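Neurotrypsin (Mus musculus, PDB 6H8M) is a secreted, multidomain serine protease with a role in neuronal plasticity, represented here by its third scavenger receptor cysteine-rich domain. Local coordinates at residues R18-D32 with T57-D71. Numbering follows the deposited sequence.
Sequences RVEVFVNGQWGTICD and TMAYFGEGKGPIHMD
Val23 lays its CB over the centre of the His69 imidazole, a CH-pi contact 3.6 Å from CB to the ring centroid; a compact, branched valine covers the flat ring without competing for its nitrogens. Val21 CG2 packs against His69 CD2. Met70 CE approaches the CG2 methyls of Val21 and Val23, and its SD lies near Ile30 CD1. With CG anti to the carbonyl carbon (chi1 -76°), the imidazole swings over the hairpin, and His69 NE2 donates to Gln26 O at 2.8 Å, from above the carbonyl plane; Val23 N reaches that oxygen from the opposite face. Gly28 suits the inner edge, since a CB there would clash with Pro67 O and His69 CD2. Parallel pairing follows: Thr29 N to Pro67 O (2.9 Å) and His69 N to Thr29 O. Cys31 N separately bonds Met70 O. At the polar edge Gly64 CA lies over the long, flat Arg18 guanidinium, whose several N-H groups serve a side-on salt bridge from NE and NH2 to Glu20 OE1 and a weak bond from NH1 to Gly62 O; Glu20 OE2 pairs with Arg7. A leucine in place of Arg18 would probably leave Glu20 OE1 without its two donors and Asp10 without its salt-bridge mate. Asp32's short carboxylate reaches Met58 N through OD2. The contact joins strands 26-30 and 68-74 within the SRCR domain's five-stranded sheet, strand 6-10 flanking 18-23, while Phe61 packs on strand 102-105.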
loop_
_atom_site.group_PDB
_atom_site.type_symbol
_atom_site.label_atom_id
_atom_site.label_comp_id
_atom_site.label_asym_id
_atom_site.label_seq_id
_atom_site.Cartn_x
_atom_site.Cartn_y
_atom_site.Cartn_z
ATOM N N ARG A 18 -5.615 -5.233 1.697
ATOM C CA ARG A 18 -5.111 -3.988 2.333
ATOM C C ARG A 18 -3.604 -4.163 2.567
ATOM O O ARG A 18 -3.208 -5.224 3.088
ATOM C CB ARG A 18 -5.842 -3.741 3.655
ATOM C CG ARG A 18 -5.386 -2.492 4.396
ATOM C CD ARG A 18 -6.106 -2.309 5.718
ATOM N NE ARG A 18 -5.884 -3.423 6.629
ATOM C CZ ARG A 18 -6.643 -4.511 6.688
ATOM N NH1 ARG A 18 -7.685 -4.636 5.884
ATOM N NH2 ARG A 18 -6.359 -5.469 7.551
ATOM N N VAL A 19 -2.812 -3.146 2.221
ATOM C CA VAL A 19 -1.334 -3.178 2.381
ATOM C C VAL A 19 -0.963 -2.959 3.829
ATOM O O VAL A 19 -1.446 -2.004 4.438
ATOM C CB VAL A 19 -0.659 -2.102 1.513
ATOM C CG1 VAL A 19 0.856 -2.303 1.694
ATOM C CG2 VAL A 19 -1.062 -2.265 0.051
ATOM N N GLU A 20 -0.201 -3.904 4.423
ATOM C CA GLU A 20 0.349 -3.698 5.737
ATOM C C GLU A 20 1.873 -3.756 5.629
ATOM O O GLU A 20 2.448 -4.565 4.867
ATOM C CB GLU A 20 -0.243 -4.677 6.759
ATOM C CG GLU A 20 -1.758 -4.414 6.907
ATOM C CD GLU A 20 -2.522 -5.025 8.037
ATOM O OE1 GLU A 20 -3.650 -4.529 8.307
ATOM O OE2 GLU A 20 -1.970 -5.965 8.602
ATOM N N VAL A 21 2.528 -2.914 6.434
ATOM C CA VAL A 21 3.958 -2.833 6.406
ATOM C C VAL A 21 4.480 -2.886 7.838
ATOM O O VAL A 21 3.801 -2.436 8.770
ATOM C CB VAL A 21 4.431 -1.553 5.718
ATOM C CG1 VAL A 21 3.791 -1.409 4.361
ATOM C CG2 VAL A 21 4.062 -0.333 6.551
ATOM N N PHE A 22 5.660 -3.491 8.023
ATOM C CA PHE A 22 6.187 -3.727 9.350
ATOM C C PHE A 22 7.333 -2.736 9.599
ATOM O O PHE A 22 8.335 -2.764 8.908
ATOM C CB PHE A 22 6.723 -5.151 9.504
ATOM C CG PHE A 22 7.110 -5.505 10.919
ATOM C CD1 PHE A 22 6.130 -5.922 11.803
ATOM C CD2 PHE A 22 8.416 -5.349 11.399
ATOM C CE1 PHE A 22 6.449 -6.244 13.108
ATOM C CE2 PHE A 22 8.731 -5.665 12.719
ATOM C CZ PHE A 22 7.752 -6.111 13.566
ATOM N N VAL A 23 7.095 -1.838 10.542
ATOM C CA VAL A 23 7.956 -0.657 10.819
ATOM C C VAL A 23 7.942 -0.454 12.331
ATOM O O VAL A 23 6.887 -0.523 12.925
ATOM C CB VAL A 23 7.376 0.590 10.137
ATOM C CG1 VAL A 23 8.222 1.827 10.378
ATOM C CG2 VAL A 23 7.260 0.421 8.635
ATOM N N ASN A 24 9.087 -0.148 12.948
ATOM C CA ASN A 24 9.113 0.194 14.352
ATOM C C ASN A 24 8.424 -0.869 15.210
ATOM O O ASN A 24 7.677 -0.546 16.112
ATOM C CB ASN A 24 8.487 1.582 14.534
ATOM C CG ASN A 24 9.418 2.663 14.020
ATOM O OD1 ASN A 24 10.613 2.467 14.009
ATOM N ND2 ASN A 24 8.863 3.753 13.542
ATOM N N GLY A 25 8.650 -2.133 14.885
ATOM C CA GLY A 25 8.238 -3.261 15.711
ATOM C C GLY A 25 6.776 -3.610 15.552
ATOM O O GLY A 25 6.290 -4.448 16.288
ATOM N N GLN A 26 6.027 -2.967 14.650
ATOM C CA GLN A 26 4.589 -3.254 14.510
ATOM C C GLN A 26 4.130 -3.281 13.055
ATOM O O GLN A 26 4.582 -2.519 12.220
ATOM C CB GLN A 26 3.677 -2.192 15.132
ATOM C CG GLN A 26 3.764 -2.164 16.639
ATOM C CD GLN A 26 2.823 -1.115 17.177
ATOM O OE1 GLN A 26 3.208 0.019 17.425
ATOM N NE2 GLN A 26 1.557 -1.475 17.279
ATOM N N TRP A 27 3.123 -4.140 12.805
ATOM C CA TRP A 27 2.402 -4.072 11.553
ATOM C C TRP A 27 1.463 -2.860 11.548
ATOM O O TRP A 27 0.796 -2.599 12.521
ATOM C CB TRP A 27 1.587 -5.351 11.280
ATOM C CG TRP A 27 2.444 -6.523 10.949
ATOM C CD1 TRP A 27 2.865 -7.533 11.783
ATOM C CD2 TRP A 27 3.068 -6.767 9.679
ATOM N NE1 TRP A 27 3.649 -8.405 11.067
ATOM C CE2 TRP A 27 3.813 -7.944 9.798
ATOM C CE3 TRP A 27 3.095 -6.088 8.467
ATOM C CZ2 TRP A 27 4.511 -8.490 8.727
ATOM C CZ3 TRP A 27 3.746 -6.638 7.396
ATOM C CH2 TRP A 27 4.495 -7.800 7.546
ATOM N N GLY A 28 1.428 -2.115 10.443
ATOM C CA GLY A 28 0.518 -0.972 10.322
ATOM C C GLY A 28 0.190 -0.686 8.883
ATOM O O GLY A 28 0.669 -1.389 7.970
ATOM N N THR A 29 -0.618 0.318 8.648
ATOM C CA THR A 29 -1.204 0.521 7.314
ATOM C C THR A 29 -0.562 1.724 6.641
ATOM O O THR A 29 0.307 2.359 7.184
ATOM C CB THR A 29 -2.728 0.668 7.441
ATOM O OG1 THR A 29 -3.035 1.717 8.369
ATOM C CG2 THR A 29 -3.298 -0.577 8.079
ATOM N N ILE A 30 -1.057 1.989 5.428
ATOM C CA ILE A 30 -0.638 3.097 4.606
ATOM C C ILE A 30 -1.869 3.908 4.211
ATOM O O ILE A 30 -2.882 3.362 3.730
ATOM C CB ILE A 30 0.062 2.573 3.349
ATOM C CG1 ILE A 30 1.228 1.665 3.701
ATOM C CG2 ILE A 30 0.456 3.703 2.428
ATOM C CD1 ILE A 30 1.999 1.219 2.455
ATOM N N CYS A 31 -1.812 5.221 4.401
ATOM C CA CYS A 31 -2.892 6.149 4.019
ATOM C C CYS A 31 -3.021 6.226 2.477
ATOM O O CYS A 31 -2.032 6.253 1.780
ATOM C CB CYS A 31 -2.627 7.540 4.576
ATOM S SG CYS A 31 -4.008 8.669 4.302
ATOM N N ASP A 32 -4.254 6.351 1.974
ATOM C CA ASP A 32 -4.502 6.327 0.531
ATOM C C ASP A 32 -4.325 7.700 -0.110
ATOM O O ASP A 32 -4.597 7.828 -1.290
ATOM C CB ASP A 32 -5.883 5.739 0.212
ATOM C CG ASP A 32 -7.041 6.649 0.639
ATOM O OD1 ASP A 32 -6.770 7.732 1.210
ATOM O OD2 ASP A 32 -8.201 6.249 0.476
ATOM N N THR A 57 -8.669 2.026 -2.783
ATOM C CA THR A 57 -8.498 3.109 -1.764
ATOM C C THR A 57 -9.643 2.999 -0.767
ATOM O O THR A 57 -10.600 2.231 -0.933
ATOM C CB THR A 57 -8.373 4.459 -2.470
ATOM O OG1 THR A 57 -9.499 4.551 -3.337
ATOM C CG2 THR A 57 -7.064 4.560 -3.210
ATOM N N MET A 58 -9.622 3.882 0.219
ATOM C CA MET A 58 -10.686 4.069 1.181
ATOM C C MET A 58 -11.092 2.728 1.826
ATOM O O MET A 58 -12.297 2.444 1.969
ATOM C CB MET A 58 -11.906 4.727 0.533
ATOM C CG MET A 58 -11.661 6.115 0.103
ATOM S SD MET A 58 -11.217 7.212 1.600
ATOM C CE MET A 58 -12.821 7.581 2.286
ATOM N N ALA A 59 -10.089 2.001 2.370
ATOM C CA ALA A 59 -10.313 0.789 3.138
ATOM C C ALA A 59 -11.258 -0.151 2.387
ATOM O O ALA A 59 -12.209 -0.767 2.944
ATOM C CB ALA A 59 -10.890 1.107 4.514
ATOM N N TYR A 60 -10.914 -0.417 1.127
ATOM C CA TYR A 60 -11.753 -1.207 0.220
ATOM C C TYR A 60 -11.953 -2.609 0.736
ATOM O O TYR A 60 -13.080 -3.056 0.640
ATOM C CB TYR A 60 -11.057 -1.272 -1.165
ATOM C CG TYR A 60 -11.824 -2.046 -2.191
ATOM C CD1 TYR A 60 -12.773 -1.395 -2.966
ATOM C CD2 TYR A 60 -11.546 -3.362 -2.440
ATOM C CE1 TYR A 60 -13.493 -2.121 -3.910
ATOM C CE2 TYR A 60 -12.245 -4.090 -3.412
ATOM C CZ TYR A 60 -13.259 -3.465 -4.102
ATOM O OH TYR A 60 -13.950 -4.101 -5.064
ATOM N N PHE A 61 -10.884 -3.224 1.242
ATOM C CA PHE A 61 -10.920 -4.517 1.815
ATOM C C PHE A 61 -11.235 -4.513 3.318
ATOM O O PHE A 61 -11.177 -5.598 3.922
ATOM C CB PHE A 61 -9.574 -5.212 1.580
ATOM C CG PHE A 61 -9.234 -5.405 0.113
ATOM C CD1 PHE A 61 -9.873 -6.331 -0.689
ATOM C CD2 PHE A 61 -8.314 -4.567 -0.504
ATOM C CE1 PHE A 61 -9.537 -6.467 -2.034
ATOM C CE2 PHE A 61 -8.016 -4.719 -1.839
ATOM C CZ PHE A 61 -8.639 -5.624 -2.621
ATOM N N GLY A 62 -11.520 -3.364 3.908
ATOM C CA GLY A 62 -11.645 -3.334 5.339
ATOM C C GLY A 62 -10.583 -2.455 5.926
ATOM O O GLY A 62 -9.504 -2.204 5.330
ATOM N N GLU A 63 -10.886 -1.971 7.124
ATOM C CA GLU A 63 -9.979 -1.086 7.834
ATOM C C GLU A 63 -8.949 -1.918 8.533
ATOM O O GLU A 63 -9.270 -2.939 9.161
ATOM C CB GLU A 63 -10.727 -0.193 8.837
ATOM C CG GLU A 63 -11.722 0.759 8.146
ATOM C CD GLU A 63 -12.351 1.804 9.051
ATOM O OE1 GLU A 63 -11.834 1.944 10.161
ATOM O OE2 GLU A 63 -13.242 2.570 8.594
ATOM N N GLY A 64 -7.745 -1.379 8.632
ATOM C CA GLY A 64 -6.711 -2.025 9.484
ATOM C C GLY A 64 -6.796 -1.463 10.905
ATOM O O GLY A 64 -7.753 -0.752 11.209
ATOM N N LYS A 65 -5.921 -1.930 11.763
ATOM C CA LYS A 65 -5.881 -1.379 13.137
ATOM C C LYS A 65 -4.427 -1.054 13.470
ATOM O O LYS A 65 -3.522 -1.424 12.703
ATOM C CB LYS A 65 -6.560 -2.329 14.112
ATOM C CG LYS A 65 -6.055 -3.750 14.135
ATOM C CD LYS A 65 -7.137 -4.722 14.611
ATOM C CE LYS A 65 -6.802 -6.175 14.322
ATOM N NZ LYS A 65 -5.365 -6.482 14.553
ATOM N N GLY A 66 -4.208 -0.359 14.584
ATOM C CA GLY A 66 -2.803 -0.053 14.932
ATOM C C GLY A 66 -2.277 1.139 14.131
ATOM O O GLY A 66 -3.067 1.998 13.765
ATOM N N PRO A 67 -0.946 1.290 13.970
ATOM C CA PRO A 67 -0.382 2.507 13.429
ATOM C C PRO A 67 -0.700 2.658 11.951
ATOM O O PRO A 67 -0.848 1.647 11.242
ATOM C CB PRO A 67 1.128 2.425 13.643
ATOM C CG PRO A 67 1.357 1.140 14.386
ATOM C CD PRO A 67 0.078 0.344 14.423
ATOM N N ILE A 68 -0.782 3.901 11.534
ATOM C CA ILE A 68 -0.716 4.242 10.115
ATOM C C ILE A 68 0.699 4.717 9.849
ATOM O O ILE A 68 1.108 5.744 10.339
ATOM C CB ILE A 68 -1.772 5.274 9.744
ATOM C CG1 ILE A 68 -3.160 4.777 10.156
ATOM C CG2 ILE A 68 -1.690 5.620 8.251
ATOM C CD1 ILE A 68 -4.236 5.824 9.923
ATOM N N HIS A 69 1.499 3.863 9.238
ATOM C CA HIS A 69 2.949 4.065 9.199
ATOM C C HIS A 69 3.341 5.113 8.173
ATOM O O HIS A 69 4.401 5.786 8.389
ATOM C CB HIS A 69 3.685 2.774 8.895
ATOM C CG HIS A 69 3.775 1.851 10.034
ATOM N ND1 HIS A 69 4.141 2.288 11.274
ATOM C CD2 HIS A 69 3.655 0.501 10.106
ATOM C CE1 HIS A 69 4.223 1.266 12.095
ATOM N NE2 HIS A 69 3.919 0.121 11.388
ATOM N N MET A 70 2.615 5.208 7.052
ATOM C CA MET A 70 3.034 6.126 5.999
ATOM C C MET A 70 1.775 6.835 5.491
ATOM O O MET A 70 0.694 6.210 5.413
ATOM C CB MET A 70 3.754 5.408 4.843
ATOM C CG MET A 70 4.777 4.396 5.299
ATOM S SD MET A 70 5.434 3.310 3.969
ATOM C CE MET A 70 6.881 2.653 4.789
ATOM N N ASP A 71 1.948 8.114 5.177
ATOM C CA ASP A 71 0.889 9.136 4.986
ATOM C C ASP A 71 0.865 9.611 3.540
ATOM O O ASP A 71 -0.249 9.778 2.974
ATOM C CB ASP A 71 1.120 10.403 5.820
ATOM C CG ASP A 71 0.784 10.284 7.295
ATOM O OD1 ASP A 71 -0.383 9.903 7.605
ATOM O OD2 ASP A 71 1.700 10.556 8.124
HETATM O O HOH W 1 -1.762 -3.357 12.530
#